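CGAS/DncV-like nucleotidyltransferase in E. coli homolog (Rhodothermus marinus SG0.5JP17-172, PDB 6E0K) makes the cyclic dinucleotide second messenger 3',3'-cUAMP from UTP and ATP, the alarm signal of a bacterial CBASS antiphage defence system. Local coordinates at residues S12-T17 / S52-G57; T17-K22 / T123-A128; E184-T189 / S225-T230; M192-R197 / A210-L215. All blocks are in the same frame, centred on the assembly; numbering follows the deposited sequence.

Contact 1: residues S12-T17 / S52-G57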
loop_
_atom_site.group_PDB
_atom_site.type_symbol
_atom_site.label_atom_id
_atom_site.label_comp_id
_atom_site.label_asym_id
_atom_site.label_seq_id
_atom_site.Cartn_x
_atom_site.Cartn_y
_atom_site.Cartn_z
ATOM N N SER A 12 -7.648 -16.775 -4.810
ATOM C CA SER A 12 -6.456 -16.521 -4.007
ATOM C C SER A 12 -5.173 -16.442 -4.829
ATOM O O SER A 12 -4.125 -16.116 -4.261
ATOM C CB SER A 12 -6.285 -17.600 -2.933
ATOM O OG SER A 12 -5.704 -18.786 -3.489
ATOM N N HIS A 13 -5.212 -16.744 -6.127
ATOM C CA HIS A 13 -3.972 -16.767 -6.900
ATOM C C HIS A 13 -3.344 -15.383 -7.020
ATOM O O HIS A 13 -4.028 -14.366 -7.131
ATOM C CB HIS A 13 -4.219 -17.313 -8.297
ATOM C CG HIS A 13 -4.603 -18.756 -8.312
ATOM N ND1 HIS A 13 -5.046 -19.394 -9.453
ATOM C CD2 HIS A 13 -4.597 -19.692 -7.334
ATOM C CE1 HIS A 13 -5.314 -20.656 -9.170
ATOM N NE2 HIS A 13 -5.043 -20.866 -7.895
ATOM N N GLN A 14 -2.017 -15.368 -7.046
ATOM C CA GLN A 14 -1.266 -14.145 -7.265
ATOM C C GLN A 14 -0.996 -13.953 -8.752
ATOM O O GLN A 14 -0.702 -14.912 -9.472
ATOM C CB GLN A 14 0.052 -14.201 -6.495
ATOM C CG GLN A 14 0.778 -12.853 -6.393
ATOM C CD GLN A 14 2.133 -12.962 -5.733
ATOM O OE1 GLN A 14 2.517 -14.021 -5.207
ATOM N NE2 GLN A 14 2.871 -11.862 -5.745
ATOM N N GLY A 15 -1.109 -12.712 -9.212
ATOM C CA GLY A 15 -0.631 -12.382 -10.539
ATOM C C GLY A 15 0.876 -12.536 -10.652
ATOM O O GLY A 15 1.622 -12.538 -9.661
ATOM N N ALA A 16 1.336 -12.667 -11.891
ATOM C CA ALA A 16 2.767 -12.779 -12.121
ATOM C C ALA A 16 3.471 -11.504 -11.673
ATOM O O ALA A 16 2.906 -10.409 -11.731
ATOM C CB ALA A 16 3.051 -13.033 -13.598
ATOM N N THR A 17 4.721 -11.653 -11.225
ATOM C CA THR A 17 5.500 -10.512 -10.751
ATOM C C THR A 17 6.788 -10.281 -11.522
ATOM O O THR A 17 7.514 -9.341 -11.188
ATOM C CB THR A 17 5.863 -10.662 -9.265
ATOM O OG1 THR A 17 6.725 -11.794 -9.086
ATOM C CG2 THR A 17 4.613 -10.821 -8.405
ATOM N N SER A 52 3.031 -8.856 -2.304
ATOM C CA SER A 52 2.545 -10.121 -2.849
ATOM C C SER A 52 1.031 -10.213 -2.813
ATOM O O SER A 52 0.480 -11.307 -2.712
ATOM C CB SER A 52 3.150 -11.328 -2.122
ATOM O OG SER A 52 4.557 -11.301 -2.201
ATOM N N THR A 53 0.338 -9.085 -2.919
ATOM C CA THR A 53 -1.116 -9.102 -2.955
ATOM C C THR A 53 -1.669 -8.691 -4.308
ATOM O O THR A 53 -2.877 -8.456 -4.423
ATOM C CB THR A 53 -1.690 -8.192 -1.865
ATOM O OG1 THR A 53 -1.190 -6.865 -2.052
ATOM C CG2 THR A 53 -1.268 -8.680 -0.494
ATOM N N ASN A 54 -0.833 -8.645 -5.346
ATOM C CA ASN A 54 -1.325 -8.315 -6.680
ATOM C C ASN A 54 -2.172 -9.456 -7.248
ATOM O O ASN A 54 -1.779 -10.628 -7.196
ATOM C CB ASN A 54 -0.152 -8.009 -7.621
ATOM C CG ASN A 54 0.838 -9.156 -7.711
ATOM O OD1 ASN A 54 1.476 -9.520 -6.716
ATOM N ND2 ASN A 54 0.981 -9.721 -8.904
ATOM N N ILE A 55 -3.360 -9.117 -7.756
ATOM C CA ILE A 55 -4.222 -10.127 -8.372
ATOM C C ILE A 55 -4.081 -10.162 -9.885
ATOM O O ILE A 55 -4.617 -11.082 -10.527
ATOM C CB ILE A 55 -5.703 -9.936 -7.967
ATOM C CG1 ILE A 55 -6.211 -8.549 -8.369
ATOM C CG2 ILE A 55 -5.876 -10.184 -6.464
ATOM C CD1 ILE A 55 -7.714 -8.363 -8.181
ATOM N N ARG A 56 -3.359 -9.211 -10.475
ATOM C CA ARG A 56 -3.011 -9.246 -11.889
ATOM C C ARG A 56 -1.502 -9.118 -12.033
ATOM O O ARG A 56 -0.785 -8.787 -11.080
ATOM C CB ARG A 56 -3.704 -8.127 -12.682
ATOM C CG ARG A 56 -5.225 -8.085 -12.506
ATOM C CD ARG A 56 -5.855 -7.101 -13.465
ATOM N NE ARG A 56 -5.474 -7.410 -14.840
ATOM C CZ ARG A 56 -6.130 -8.247 -15.635
ATOM N NH1 ARG A 56 -7.221 -8.872 -15.204
ATOM N NH2 ARG A 56 -5.695 -8.460 -16.871
ATOM N N GLY A 57 -1.026 -9.368 -13.251
ATOM C CA GLY A 57 0.370 -9.157 -13.575
ATOM C C GLY A 57 0.628 -7.959 -14.449
ATOM O O GLY A 57 1.780 -7.767 -14.880
HETATM O O HOH W 1 -5.465 -13.403 -9.253
HETATM O O HOH W 2 5.454 -10.666 -4.662
HETATM O O HOH W 3 4.289 -8.354 -13.245
#
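Direct hydrogen bonds gather on Asn54, which ties the loop 52-57 to the loop 12-17 through both its backbone and its side chain. Gly15 N donates to Asn54 O (3.0 Å), approaching from above the carbonyl plane. Gln14, with CG anti to its backbone N (chi1 -167°) and the rest of the chain extended, crosses obliquely to bring NE2 within 2.9 Å of Asn54 OD1, in the carbonyl plane and on a lone pair. The two amide planes are turned 72° apart. The other half of the Asn54 amide points at backbone: ND2 makes a nearly straight bond of 3.0 Å to Arg56 O in its own segment, and a weak one to Gly15 O. Held at OD1 and ND2 alike, the amide is fixed in its flip.

Waters supply the second kind of link. Water 1 donates to His13 O and Ile55 O, water 3 to Ala16 O and Gly57 O, and water 2 lies between Gln14 NE2 and Ser52 OG.

Close backbone packing is the third. Gly15 CA comes 3.6 Å from Arg56 O, so the two backbones lie directly against each other.

The loop 52-57 sits beside the ATP site, Asn54 packing on Ser48 of helix 47-50, and the loop 12-17 lies against it. Ser52 closes that helix as the C' residue of a Schellman motif, and Arg191 of helix 186-202 bonds to Ser12 O and Ser52 O.

Contact 2: residues T17-K22 / T123-A128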
loop_
_atom_site.group_PDB
_atom_site.type_symbol
_atom_site.label_atom_id
_atom_site.label_comp_id
_atom_site.label_asym_id
_atom_site.label_seq_id
_atom_site.Cartn_x
_atom_site.Cartn_y
_atom_site.Cartn_z
ATOM N N THR A 17 4.721 -11.653 -11.225
ATOM C CA THR A 17 5.500 -10.512 -10.751
ATOM C C THR A 17 6.788 -10.281 -11.522
ATOM O O THR A 17 7.514 -9.341 -11.188
ATOM C CB THR A 17 5.863 -10.662 -9.265
ATOM O OG1 THR A 17 6.725 -11.794 -9.086
ATOM C CG2 THR A 17 4.613 -10.821 -8.405
ATOM N N THR A 18 7.103 -11.106 -12.525
ATOM C CA THR A 18 8.383 -10.981 -13.221
ATOM C C THR A 18 8.525 -9.621 -13.889
ATOM O O THR A 18 9.569 -8.968 -13.789
ATOM C CB THR A 18 8.518 -12.103 -14.253
ATOM O OG1 THR A 18 8.439 -13.371 -13.586
ATOM C CG2 THR A 18 9.843 -11.999 -15.005
ATOM N N THR A 19 7.480 -9.174 -14.579
ATOM C CA THR A 19 7.570 -7.915 -15.301
ATOM C C THR A 19 7.612 -6.730 -14.340
ATOM O O THR A 19 8.319 -5.744 -14.601
ATOM C CB THR A 19 6.401 -7.828 -16.291
ATOM O OG1 THR A 19 6.411 -8.994 -17.131
ATOM C CG2 THR A 19 6.510 -6.600 -17.172
ATOM N N ALA A 20 6.910 -6.822 -13.202
ATOM C CA ALA A 20 6.985 -5.765 -12.195
ATOM C C ALA A 20 8.382 -5.672 -11.595
ATOM O O ALA A 20 8.912 -4.572 -11.402
ATOM C CB ALA A 20 5.941 -6.016 -11.106
ATOM N N LYS A 21 9.007 -6.818 -11.319
ATOM C CA LYS A 21 10.371 -6.796 -10.801
ATOM C C LYS A 21 11.339 -6.169 -11.800
ATOM O O LYS A 21 12.208 -5.380 -11.418
ATOM C CB LYS A 21 10.811 -8.210 -10.417
ATOM C CG LYS A 21 10.216 -8.651 -9.065
ATOM C CD LYS A 21 10.537 -10.102 -8.728
ATOM C CE LYS A 21 9.892 -10.503 -7.409
ATOM N NZ LYS A 21 9.977 -11.970 -7.158
ATOM N N LYS A 22 11.177 -6.468 -13.086
ATOM C CA LYS A 22 12.045 -5.859 -14.091
ATOM C C LYS A 22 11.787 -4.370 -14.221
ATOM O O LYS A 22 12.716 -3.613 -14.539
ATOM C CB LYS A 22 11.849 -6.522 -15.453
ATOM C CG LYS A 22 12.175 -7.998 -15.485
ATOM C CD LYS A 22 13.569 -8.250 -15.031
ATOM C CE LYS A 22 14.568 -7.735 -16.036
ATOM N NZ LYS A 22 15.852 -8.467 -15.886
ATOM N N THR A 123 8.210 2.492 -18.846
ATOM C CA THR A 123 9.394 1.672 -19.086
ATOM C C THR A 123 9.120 0.682 -20.217
ATOM O O THR A 123 8.018 0.603 -20.761
ATOM C CB THR A 123 9.841 0.912 -17.830
ATOM O OG1 THR A 123 9.013 -0.247 -17.622
ATOM C CG2 THR A 123 9.811 1.810 -16.562
ATOM N N THR A 124 10.144 -0.093 -20.582
ATOM C CA THR A 124 9.965 -1.171 -21.549
ATOM C C THR A 124 9.302 -2.403 -20.952
ATOM O O THR A 124 9.105 -3.391 -21.666
ATOM C CB THR A 124 11.307 -1.590 -22.140
ATOM O OG1 THR A 124 12.152 -2.024 -21.067
ATOM C CG2 THR A 124 11.950 -0.421 -22.862
ATOM N N TYR A 125 8.965 -2.366 -19.658
ATOM C CA TYR A 125 8.279 -3.455 -18.995
ATOM C C TYR A 125 6.874 -2.961 -18.684
ATOM O O TYR A 125 6.016 -2.957 -19.592
ATOM C CB TYR A 125 9.092 -3.899 -17.773
ATOM C CG TYR A 125 10.448 -4.433 -18.178
ATOM C CD1 TYR A 125 10.560 -5.712 -18.710
ATOM C CD2 TYR A 125 11.597 -3.665 -18.034
ATOM C CE1 TYR A 125 11.789 -6.216 -19.093
ATOM C CE2 TYR A 125 12.834 -4.161 -18.420
ATOM C CZ TYR A 125 12.916 -5.446 -18.946
ATOM O OH TYR A 125 14.134 -5.978 -19.331
ATOM N N LEU A 126 6.586 -2.521 -17.466
ATOM C CA LEU A 126 5.310 -1.920 -17.108
ATOM C C LEU A 126 5.452 -0.431 -16.826
ATOM O O LEU A 126 6.552 0.070 -16.575
ATOM C CB LEU A 126 4.717 -2.601 -15.863
ATOM C CG LEU A 126 4.158 -3.987 -16.163
ATOM C CD1 LEU A 126 4.021 -4.766 -14.874
ATOM C CD2 LEU A 126 2.819 -3.884 -16.874
ATOM N N PRO A 127 4.346 0.305 -16.843
ATOM C CA PRO A 127 4.392 1.688 -16.378
ATOM C C PRO A 127 4.676 1.721 -14.887
ATOM O O PRO A 127 4.227 0.859 -14.127
ATOM C CB PRO A 127 2.987 2.224 -16.689
ATOM C CG PRO A 127 2.395 1.242 -17.657
ATOM C CD PRO A 127 2.998 -0.079 -17.288
ATOM N N ALA A 128 5.449 2.721 -14.480
ATOM C CA ALA A 128 5.833 2.904 -13.097
ATOM C C ALA A 128 5.231 4.200 -12.576
ATOM O O ALA A 128 5.231 5.227 -13.263
ATOM C CB ALA A 128 7.356 2.925 -12.948
#
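Packing is closest where Lys22 CB sits squarely over the ring of Tyr125. It lies 3.5 Å from the ring centroid and only 7° off the normal, a CH-pi contact between the start of helix 18-32 and the turn that leads into strand 127-138. Tyr125 gets there with CG anti to its carbonyl carbon (chi1 -63°), while the lysine chain, bent at chi2 and chi3, runs on along the ring until CE is 3.8 Å from Tyr125 OH. Beside this, Thr19 turns its methyl to the turn: CG2 touches Leu126 CG at 3.7 Å and also meets Tyr125 CB. Leu126 CD1 reaches the helix backbone near Ala20 N and stands 4.4 Å from Ala20 CB, and the inner neighbours of both side chains are Val61 and Tyr49.

The outer side is looser. Tyr125 is exposed, and Lys22 NZ has a long, weak ion pair with Glu25. The turn keeps its own shape: Thr123 OG1 accepts from Tyr125 N (2.9 Å) and donates to Leu126 O, while Thr23 OG1 of the helix takes the N-H of Leu126.

The bond from Tyr125 N to Thr123 OG1 defines an ST turn, here joining strands 119-122 and 127-138 in the mixed sheet of the nucleotidyltransferase domain.

Contact 3: residues E184-T189 / S225-T230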
loop_
_atom_site.group_PDB
_atom_site.type_symbol
_atom_site.label_atom_id
_atom_site.label_comp_id
_atom_site.label_asym_id
_atom_site.label_seq_id
_atom_site.Cartn_x
_atom_site.Cartn_y
_atom_site.Cartn_z
ATOM N N GLU A 184 1.375 -18.639 6.275
ATOM C CA GLU A 184 1.369 -18.145 4.904
ATOM C C GLU A 184 -0.033 -18.053 4.317
ATOM O O GLU A 184 -0.197 -18.009 3.096
ATOM C CB GLU A 184 2.309 -18.980 4.019
ATOM C CG GLU A 184 3.739 -18.938 4.567
ATOM C CD GLU A 184 4.724 -19.779 3.779
ATOM O OE1 GLU A 184 4.658 -21.019 3.868
ATOM O OE2 GLU A 184 5.567 -19.189 3.076
ATOM N N TRP A 185 -1.054 -17.959 5.169
ATOM C CA TRP A 185 -2.422 -17.792 4.705
ATOM C C TRP A 185 -2.842 -16.336 4.551
ATOM O O TRP A 185 -3.827 -16.065 3.857
ATOM C CB TRP A 185 -3.399 -18.472 5.669
ATOM C CG TRP A 185 -3.524 -19.954 5.434
ATOM C CD1 TRP A 185 -2.707 -20.939 5.923
ATOM C CD2 TRP A 185 -4.510 -20.610 4.635
ATOM N NE1 TRP A 185 -3.140 -22.171 5.488
ATOM C CE2 TRP A 185 -4.246 -21.996 4.699
ATOM C CE3 TRP A 185 -5.601 -20.163 3.884
ATOM C CZ2 TRP A 185 -5.024 -22.934 4.028
ATOM C CZ3 TRP A 185 -6.380 -21.099 3.226
ATOM C CH2 TRP A 185 -6.088 -22.469 3.304
ATOM N N TYR A 186 -2.139 -15.401 5.196
ATOM C CA TYR A 186 -2.600 -14.015 5.192
ATOM C C TYR A 186 -2.629 -13.423 3.782
ATOM O O TYR A 186 -3.643 -12.861 3.358
ATOM C CB TYR A 186 -1.719 -13.177 6.128
ATOM C CG TYR A 186 -2.056 -11.701 6.159
ATOM C CD1 TYR A 186 -3.355 -11.271 6.439
ATOM C CD2 TYR A 186 -1.078 -10.732 5.934
ATOM C CE1 TYR A 186 -3.664 -9.928 6.476
ATOM C CE2 TYR A 186 -1.382 -9.385 5.964
ATOM C CZ TYR A 186 -2.688 -8.991 6.241
ATOM O OH TYR A 186 -2.975 -7.646 6.257
ATOM N N LYS A 187 -1.542 -13.554 3.031
ATOM C CA LYS A 187 -1.530 -12.908 1.719
ATOM C C LYS A 187 -2.481 -13.592 0.736
ATOM O O LYS A 187 -3.196 -12.893 0.009
ATOM C CB LYS A 187 -0.103 -12.851 1.155
ATOM C CG LYS A 187 0.846 -12.065 2.042
ATOM C CD LYS A 187 0.352 -10.665 2.309
ATOM C CE LYS A 187 1.374 -9.882 3.125
ATOM N NZ LYS A 187 2.696 -9.800 2.431
ATOM N N PRO A 188 -2.544 -14.932 0.662
ATOM C CA PRO A 188 -3.583 -15.540 -0.189
ATOM C C PRO A 188 -4.981 -15.106 0.195
ATOM O O PRO A 188 -5.845 -14.979 -0.681
ATOM C CB PRO A 188 -3.386 -17.051 0.019
ATOM C CG PRO A 188 -1.929 -17.186 0.417
ATOM C CD PRO A 188 -1.631 -15.945 1.230
ATOM N N THR A 189 -5.230 -14.876 1.486
ATOM C CA THR A 189 -6.562 -14.454 1.903
ATOM C C THR A 189 -6.863 -13.043 1.416
ATOM O O THR A 189 -7.975 -12.767 0.950
ATOM C CB THR A 189 -6.689 -14.557 3.429
ATOM O OG1 THR A 189 -6.565 -15.938 3.807
ATOM C CG2 THR A 189 -8.059 -14.056 3.889
ATOM N N SER A 225 -5.758 -16.298 14.130
ATOM C CA SER A 225 -6.501 -17.553 14.217
ATOM C C SER A 225 -7.570 -17.691 13.141
ATOM O O SER A 225 -8.025 -18.810 12.878
ATOM C CB SER A 225 -7.152 -17.672 15.592
ATOM O OG SER A 225 -7.876 -16.484 15.906
ATOM N N LYS A 226 -7.997 -16.589 12.522
ATOM C CA LYS A 226 -9.035 -16.659 11.500
ATOM C C LYS A 226 -8.500 -17.094 10.143
ATOM O O LYS A 226 -9.295 -17.439 9.257
ATOM C CB LYS A 226 -9.734 -15.297 11.373
ATOM C CG LYS A 226 -10.230 -14.740 12.716
ATOM C CD LYS A 226 -11.149 -15.718 13.420
ATOM C CE LYS A 226 -11.617 -15.160 14.753
ATOM N NZ LYS A 226 -12.493 -16.143 15.433
ATOM N N PHE A 227 -7.181 -17.117 9.957
ATOM C CA PHE A 227 -6.585 -17.413 8.659
ATOM C C PHE A 227 -6.042 -18.835 8.680
ATOM O O PHE A 227 -5.095 -19.122 9.420
ATOM C CB PHE A 227 -5.451 -16.430 8.349
ATOM C CG PHE A 227 -5.879 -14.991 8.302
ATOM C CD1 PHE A 227 -5.921 -14.222 9.457
ATOM C CD2 PHE A 227 -6.206 -14.392 7.093
ATOM C CE1 PHE A 227 -6.317 -12.893 9.405
ATOM C CE2 PHE A 227 -6.604 -13.077 7.037
ATOM C CZ PHE A 227 -6.649 -12.314 8.192
ATOM N N GLY A 228 -6.607 -19.715 7.874
ATOM C CA GLY A 228 -6.041 -21.052 7.791
ATOM C C GLY A 228 -7.104 -22.107 7.559
ATOM O O GLY A 228 -8.293 -21.822 7.470
ATOM N N GLY A 229 -6.631 -23.350 7.460
ATOM C CA GLY A 229 -7.516 -24.485 7.272
ATOM C C GLY A 229 -7.950 -24.684 5.835
ATOM O O GLY A 229 -7.395 -25.513 5.102
ATOM N N THR A 230 -8.974 -23.943 5.430
ATOM C CA THR A 230 -9.432 -23.916 4.053
ATOM C C THR A 230 -9.800 -22.484 3.720
ATOM O O THR A 230 -9.978 -21.649 4.610
ATOM C CB THR A 230 -10.652 -24.815 3.811
ATOM O OG1 THR A 230 -11.773 -24.320 4.556
ATOM C CG2 THR A 230 -10.372 -26.252 4.220
#
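Trp185 reaches across from just ahead of helix 186-202 and lays its indole against the glycine-bearing loop 225-230. Its CB starts on Phe227, 3.9 Å from Phe227 CB. With CG anti to the carbonyl carbon (chi1 -82°), the rings swing over Gly228, whose CA sits 3.5 Å from the centroid of the five-membered ring and 9° off its normal, a CH-pi contact. CG, CD2 and CE2 all have this CA as their nearest partner. Further out the six-membered ring follows the backbone: CZ2 meets Gly229 O at 3.7 Å, and CH2 at the far end touches Thr230 CA.

This packs the start of helix 186-202 against the connection between helices 212-220 and 231-244 in the helical part of the enzyme. Thr230 is the N-cap of the latter, its OG1 taking the N-H of Asp233, and Phe231 of the same helix also meets the indole.

Phe227 is buried deeper in. The edge of Tyr186 points at the face of its ring in a T-shaped pair, centroids 5.5 Å apart and planes at 86°. At the edge of the phenylalanine ring, Thr189 CG2 lies 3.6 Å from Phe227 CE2. Thr189 OG1 is turned back onto its own helix, donating to Trp185 O at 2.7 Å; that carbonyl accepts from Thr189 N as well.

Contact 4: residues M192-R197 / A210-L215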
loop_
_atom_site.group_PDB
_atom_site.type_symbol
_atom_site.label_atom_id
_atom_site.label_comp_id
_atom_site.label_asym_id
_atom_site.label_seq_id
_atom_site.Cartn_x
_atom_site.Cartn_y
_atom_site.Cartn_z
ATOM N N MET A 192 -7.726 -13.431 -2.198
ATOM C CA MET A 192 -9.070 -13.995 -2.314
ATOM C C MET A 192 -10.133 -12.912 -2.178
ATOM O O MET A 192 -11.041 -12.812 -3.008
ATOM C CB MET A 192 -9.274 -15.069 -1.252
ATOM C CG MET A 192 -10.689 -15.665 -1.279
ATOM S SD MET A 192 -11.026 -16.694 0.159
ATOM C CE MET A 192 -11.092 -15.469 1.474
ATOM N N PHE A 193 -10.022 -12.068 -1.152
ATOM C CA PHE A 193 -11.029 -11.030 -0.977
ATOM C C PHE A 193 -10.936 -9.957 -2.059
ATOM O O PHE A 193 -11.966 -9.441 -2.505
ATOM C CB PHE A 193 -10.922 -10.419 0.419
ATOM C CG PHE A 193 -11.547 -11.266 1.484
ATOM C CD1 PHE A 193 -12.912 -11.537 1.463
ATOM C CD2 PHE A 193 -10.782 -11.785 2.521
ATOM C CE1 PHE A 193 -13.498 -12.325 2.447
ATOM C CE2 PHE A 193 -11.368 -12.556 3.525
ATOM C CZ PHE A 193 -12.735 -12.836 3.474
ATOM N N LYS A 194 -9.723 -9.603 -2.498
ATOM C CA LYS A 194 -9.601 -8.681 -3.626
ATOM C C LYS A 194 -10.292 -9.222 -4.869
ATOM O O LYS A 194 -10.988 -8.484 -5.576
ATOM C CB LYS A 194 -8.123 -8.399 -3.932
ATOM C CG LYS A 194 -7.476 -7.423 -2.995
ATOM C CD LYS A 194 -6.023 -7.260 -3.421
ATOM C CE LYS A 194 -5.305 -6.173 -2.694
ATOM N NZ LYS A 194 -4.076 -5.884 -3.514
ATOM N N ASN A 195 -10.057 -10.491 -5.196
ATOM C CA ASN A 195 -10.711 -11.061 -6.372
ATOM C C ASN A 195 -12.218 -11.216 -6.175
ATOM O O ASN A 195 -12.983 -11.061 -7.138
ATOM C CB ASN A 195 -10.070 -12.397 -6.730
ATOM C CG ASN A 195 -8.983 -12.262 -7.790
ATOM O OD1 ASN A 195 -9.134 -11.542 -8.788
ATOM N ND2 ASN A 195 -7.874 -12.949 -7.572
ATOM N N ALA A 196 -12.663 -11.524 -4.955
ATOM C CA ALA A 196 -14.103 -11.554 -4.694
ATOM C C ALA A 196 -14.723 -10.182 -4.935
ATOM O O ALA A 196 -15.757 -10.061 -5.602
ATOM C CB ALA A 196 -14.359 -12.028 -3.265
ATOM N N ARG A 197 -14.081 -9.136 -4.407
ATOM C CA ARG A 197 -14.505 -7.760 -4.648
ATOM C C ARG A 197 -14.569 -7.444 -6.140
ATOM O O ARG A 197 -15.573 -6.918 -6.634
ATOM C CB ARG A 197 -13.530 -6.813 -3.933
ATOM C CG ARG A 197 -13.662 -5.334 -4.271
ATOM C CD ARG A 197 -12.302 -4.656 -4.107
ATOM N NE ARG A 197 -11.364 -5.215 -5.059
ATOM C CZ ARG A 197 -10.058 -4.959 -5.123
ATOM N NH1 ARG A 197 -9.443 -4.121 -4.277
ATOM N NH2 ARG A 197 -9.352 -5.557 -6.067
ATOM N N ALA A 210 -14.020 -1.920 -2.136
ATOM C CA ALA A 210 -12.961 -2.113 -1.151
ATOM C C ALA A 210 -11.611 -1.771 -1.761
ATOM O O ALA A 210 -10.918 -2.655 -2.277
ATOM C CB ALA A 210 -12.958 -3.546 -0.615
ATOM N N PRO A 211 -11.212 -0.502 -1.722
ATOM C CA PRO A 211 -9.907 -0.120 -2.272
ATOM C C PRO A 211 -8.801 -0.962 -1.654
ATOM O O PRO A 211 -8.813 -1.248 -0.454
ATOM C CB PRO A 211 -9.782 1.359 -1.891
ATOM C CG PRO A 211 -11.207 1.820 -1.677
ATOM C CD PRO A 211 -11.919 0.631 -1.110
ATOM N N SER A 212 -7.827 -1.349 -2.489
ATOM C CA SER A 212 -6.885 -2.401 -2.113
ATOM C C SER A 212 -6.157 -2.093 -0.810
ATOM O O SER A 212 -6.055 -2.947 0.078
ATOM C CB SER A 212 -5.870 -2.619 -3.233
ATOM O OG SER A 212 -6.502 -3.192 -4.370
ATOM N N TYR A 213 -5.626 -0.885 -0.680
ATOM C CA TYR A 213 -4.864 -0.576 0.521
ATOM C C TYR A 213 -5.741 -0.660 1.767
ATOM O O TYR A 213 -5.343 -1.245 2.782
ATOM C CB TYR A 213 -4.225 0.805 0.382
ATOM C CG TYR A 213 -3.567 1.311 1.640
ATOM C CD1 TYR A 213 -2.315 0.844 2.019
ATOM C CD2 TYR A 213 -4.189 2.261 2.437
ATOM C CE1 TYR A 213 -1.690 1.318 3.157
ATOM C CE2 TYR A 213 -3.576 2.739 3.595
ATOM C CZ TYR A 213 -2.324 2.251 3.946
ATOM O OH TYR A 213 -1.693 2.717 5.085
ATOM N N PHE A 214 -6.949 -0.085 1.705
ATOM C CA PHE A 214 -7.859 -0.139 2.849
ATOM C C PHE A 214 -8.261 -1.572 3.171
ATOM O O PHE A 214 -8.421 -1.939 4.345
ATOM C CB PHE A 214 -9.107 0.701 2.574
ATOM C CG PHE A 214 -8.857 2.180 2.499
ATOM C CD1 PHE A 214 -7.813 2.766 3.193
ATOM C CD2 PHE A 214 -9.686 2.984 1.728
ATOM C CE1 PHE A 214 -7.598 4.135 3.125
ATOM C CE2 PHE A 214 -9.478 4.348 1.646
ATOM C CZ PHE A 214 -8.432 4.925 2.349
ATOM N N LEU A 215 -8.424 -2.405 2.139
ATOM C CA LEU A 215 -8.805 -3.795 2.377
ATOM C C LEU A 215 -7.679 -4.553 3.069
ATOM O O LEU A 215 -7.935 -5.332 3.994
ATOM C CB LEU A 215 -9.193 -4.467 1.055
ATOM C CG LEU A 215 -9.569 -5.941 1.143
ATOM C CD1 LEU A 215 -10.724 -6.143 2.101
ATOM C CD2 LEU A 215 -9.903 -6.453 -0.255
HETATM O O HOH W 4 -6.801 -4.701 -7.086
#
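Helix 186-202 runs past the start of helix 212-220 with Lys194 CA 7.0 Å from Ser212 CA and Arg197 CA 6.8 Å from Ala210 CA, and Pro211 takes the N-cap position of the second helix. Arg197 carries the contact. CG is anti to the backbone N (chi1 169°), and a bend at chi3 turns the guanidinium so that its edge faces the loop and the helix start. From that edge NH1 makes two bonds, both within a few degrees of the guanidinium plane. One goes to Ala210 O at 2.9 Å, almost straight at 175° and in the plane of the carbonyl; the other goes to Ser212 OG at 3.1 Å. Water 4 joins NH2 to the same hydroxyl, so the serine is gripped directly and through solvent. Behind the polar edge, Arg197 CD packs on Ala210 CB.

The Lys194 chain is extended and crosses Leu215 obliquely, its CG 3.8 Å from Leu215 CD2 and its CE 3.6 Å from Ser212 OG. Its ammonium goes elsewhere, to Thr53 O, with Glu216 as a long, weak ion partner. Leu215 CD2 also meets Phe193 CB, and the apolar layer continues onto helix 269-285, Leu215 on Phe275 and Phe193 on Met279.

Lys194 and Ser212 both bind ATP, and Arg197, bonded to Ser212 OG, is consistent with a second-shell residue that positions the hydroxyl. A cationic guanidinium this close would be expected to polarise that hydroxyl, and together with Lys194 it probably makes this wall of the pocket favourable to the anionic nucleotide.

How the contacts relate
From the N terminus, the chain leaves helix 5-11 and enters contact 1, where 52-57 returns to close a loop on 12-17. Before that loop closes, Thr17, shared by both, opens contact 2, whose partner lies about a hundred residues on; contacts 1 and 2 therefore cross, and they touch where Gly57 O packs on Leu126 CD1. Both are complete before helix 186-202 begins. Contact 3 then spans from the start of that helix to 225-230, with contact 4 nested inside. Contact 2 belongs to the sheet-bearing nucleotidyltransferase domain, contacts 3 and 4 to the helical part, and contact 1 lies between, touching all three others and meeting contact 4 through Ile55, which packs on Lys194 and Asn195.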